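Probable acetyltransferase (Pseudomonas aeruginosa PAO1, PDB 2EUI) probably transfers an acyl group, most likely acetyl, from acyl-coenzyme A to an acceptor, as a dimeric member of the GNAT acetyltransferase family. Local coordinates at the interface of chains A and B. Sequence-based numbering; all coordinates share one arbitrary frame. Chains: chain A/B, Probable acetyltransferase.

The interface of chains A and B. Residues chain A 104, 107-108, 112-115; chain B 145-149.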
# COMPACT_ATOMS: atom_id res chain seq x y z
N LYS A 104 3.40 -10.88 -11.62
CA LYS A 104 3.48 -9.79 -12.58
C LYS A 104 2.45 -9.96 -13.69
O LYS A 104 1.83 -8.99 -14.13
CB LYS A 104 4.89 -9.69 -13.18
CG LYS A 104 5.02 -8.52 -14.14
CD LYS A 104 6.43 -8.31 -14.65
CE LYS A 104 6.41 -7.24 -15.76
NZ LYS A 104 7.74 -6.99 -16.39
N ALA A 107 -0.79 -8.64 -12.43
CA ALA A 107 -0.89 -7.18 -12.45
C ALA A 107 -1.27 -6.70 -13.85
O ALA A 107 -2.13 -5.83 -14.02
CB ALA A 107 0.43 -6.55 -12.01
N ARG A 108 -0.61 -7.28 -14.85
CA ARG A 108 -0.86 -6.94 -16.24
C ARG A 108 -2.31 -7.28 -16.54
O ARG A 108 -3.08 -6.43 -16.98
CB ARG A 108 0.06 -7.74 -17.17
CG ARG A 108 1.52 -7.31 -17.13
CD ARG A 108 2.31 -7.97 -18.25
NE ARG A 108 3.71 -7.54 -18.29
CZ ARG A 108 4.12 -6.29 -18.52
NH1 ARG A 108 3.23 -5.32 -18.74
NH2 ARG A 108 5.42 -6.00 -18.55
N ALA A 112 -3.00 -2.90 -14.22
CA ALA A 112 -2.42 -2.11 -13.15
C ALA A 112 -1.50 -1.08 -13.79
O ALA A 112 -0.91 -1.35 -14.82
CB ALA A 112 -1.62 -3.00 -12.22
N VAL A 113 -1.41 0.10 -13.20
CA VAL A 113 -0.54 1.13 -13.75
C VAL A 113 0.88 0.72 -13.43
O VAL A 113 1.79 0.85 -14.25
CB VAL A 113 -0.76 2.51 -13.08
CG1 VAL A 113 -0.01 3.60 -13.84
CG2 VAL A 113 -2.23 2.83 -13.02
N ARG A 114 1.06 0.21 -12.21
CA ARG A 114 2.37 -0.21 -11.75
C ARG A 114 2.30 -1.16 -10.57
O ARG A 114 1.22 -1.50 -10.07
CB ARG A 114 3.18 1.03 -11.34
CG ARG A 114 2.63 1.73 -10.10
CD ARG A 114 3.35 3.03 -9.81
NE ARG A 114 3.16 3.98 -10.90
CZ ARG A 114 2.26 4.96 -10.91
NH1 ARG A 114 1.46 5.14 -9.87
NH2 ARG A 114 2.15 5.74 -11.97
N MSE A 115 3.47 -1.59 -10.14
CA MSE A 115 3.63 -2.46 -9.00
C MSE A 115 4.65 -1.68 -8.20
O MSE A 115 5.58 -1.10 -8.76
CB MSE A 115 4.23 -3.80 -9.40
CG MSE A 115 3.26 -4.81 -9.97
SE MSE A 115 4.16 -6.50 -10.23
CE MSE A 115 3.70 -7.37 -8.56
N THR B 145 9.57 0.75 -7.96
CA THR B 145 8.41 0.84 -8.82
C THR B 145 8.75 -0.03 -10.01
O THR B 145 9.91 -0.38 -10.23
CB THR B 145 8.21 2.27 -9.37
OG1 THR B 145 8.76 3.22 -8.45
CG2 THR B 145 6.73 2.56 -9.58
N LEU B 146 7.74 -0.37 -10.79
CA LEU B 146 7.93 -1.19 -11.97
C LEU B 146 6.73 -0.92 -12.87
O LEU B 146 5.62 -1.38 -12.59
CB LEU B 146 7.97 -2.66 -11.55
CG LEU B 146 8.38 -3.72 -12.55
CD1 LEU B 146 8.76 -4.98 -11.80
CD2 LEU B 146 7.26 -4.00 -13.53
N PRO B 147 6.92 -0.13 -13.94
CA PRO B 147 5.82 0.18 -14.87
C PRO B 147 5.14 -1.08 -15.38
O PRO B 147 5.82 -2.07 -15.69
CB PRO B 147 6.52 0.96 -15.97
CG PRO B 147 7.63 1.65 -15.24
CD PRO B 147 8.16 0.56 -14.33
N ILE B 148 3.81 -1.05 -15.46
CA ILE B 148 3.04 -2.20 -15.93
C ILE B 148 2.10 -1.89 -17.08
O ILE B 148 1.93 -2.70 -18.00
CB ILE B 148 2.17 -2.83 -14.80
CG1 ILE B 148 3.05 -3.30 -13.63
CG2 ILE B 148 1.38 -4.01 -15.35
CD1 ILE B 148 3.91 -4.51 -13.94
N SER B 149 1.47 -0.73 -17.04
CA SER B 149 0.52 -0.40 -18.08
C SER B 149 0.54 1.01 -18.64
O SER B 149 1.46 1.79 -18.39
CB SER B 149 -0.91 -0.72 -17.62
OG SER B 149 -1.24 -2.07 -17.90
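One face of the A:Arg114 guanidinium is covered, toward its rim, by the methyl CG1 of A:Val113 from the same chain, 3.5 Å above the plane. The arm reaches this position with CG in the crowded site between backbone N and carbonyl carbon (chi1 67°) and a bend at chi3. Its CD lies 3.4 Å from the methyl CG2 of B:Thr145, the two side chains running alongside and pointing the same way. NH1 of A:Arg108 lies 3.0 Å from the B:Ile148 carbonyl oxygen O, but is turned so that no hydrogen bond forms.

Within this patch B:Ile148 buries the most surface, 124 Å², wedged between the helix and the strand of chain A. With CG1 anti to its carbonyl carbon, it sends the ethyl branch over the backbone of A:Arg114, and CD1 ends between CG of selenomethionine A:Met115 and the A:Lys104 arm. The methyl branch turns the other way, CG2 lying 3.7 Å from CG of A:Arg108. A:Lys104 is extended, and its arm crosses that of B:Leu146 at about a right angle, CE meeting CD2 at 4.0 Å.

Main-chain bonds fix the register. The A:Val113 carbonyl oxygen accepts two donors, B:Ile148 N at 3.0 Å and B:Ser149 N at 3.2 Å, both above the carbonyl plane. This double acceptance probably anchors the coil just after strand 141-147. Further along, A:Met115 N donates to B:Leu146 O (3.3 Å), while B:Leu146 N to A:Met115 O is a weak bond.

The end of strand 141-147 of chain B thus pairs antiparallel with the start of strand 114-120 of chain A, beside helix 92-109. The two-fold axis repeats this contact with the chains exchanged, so that a segment near the C-terminus of each GNAT subunit packs on the other in the dimer.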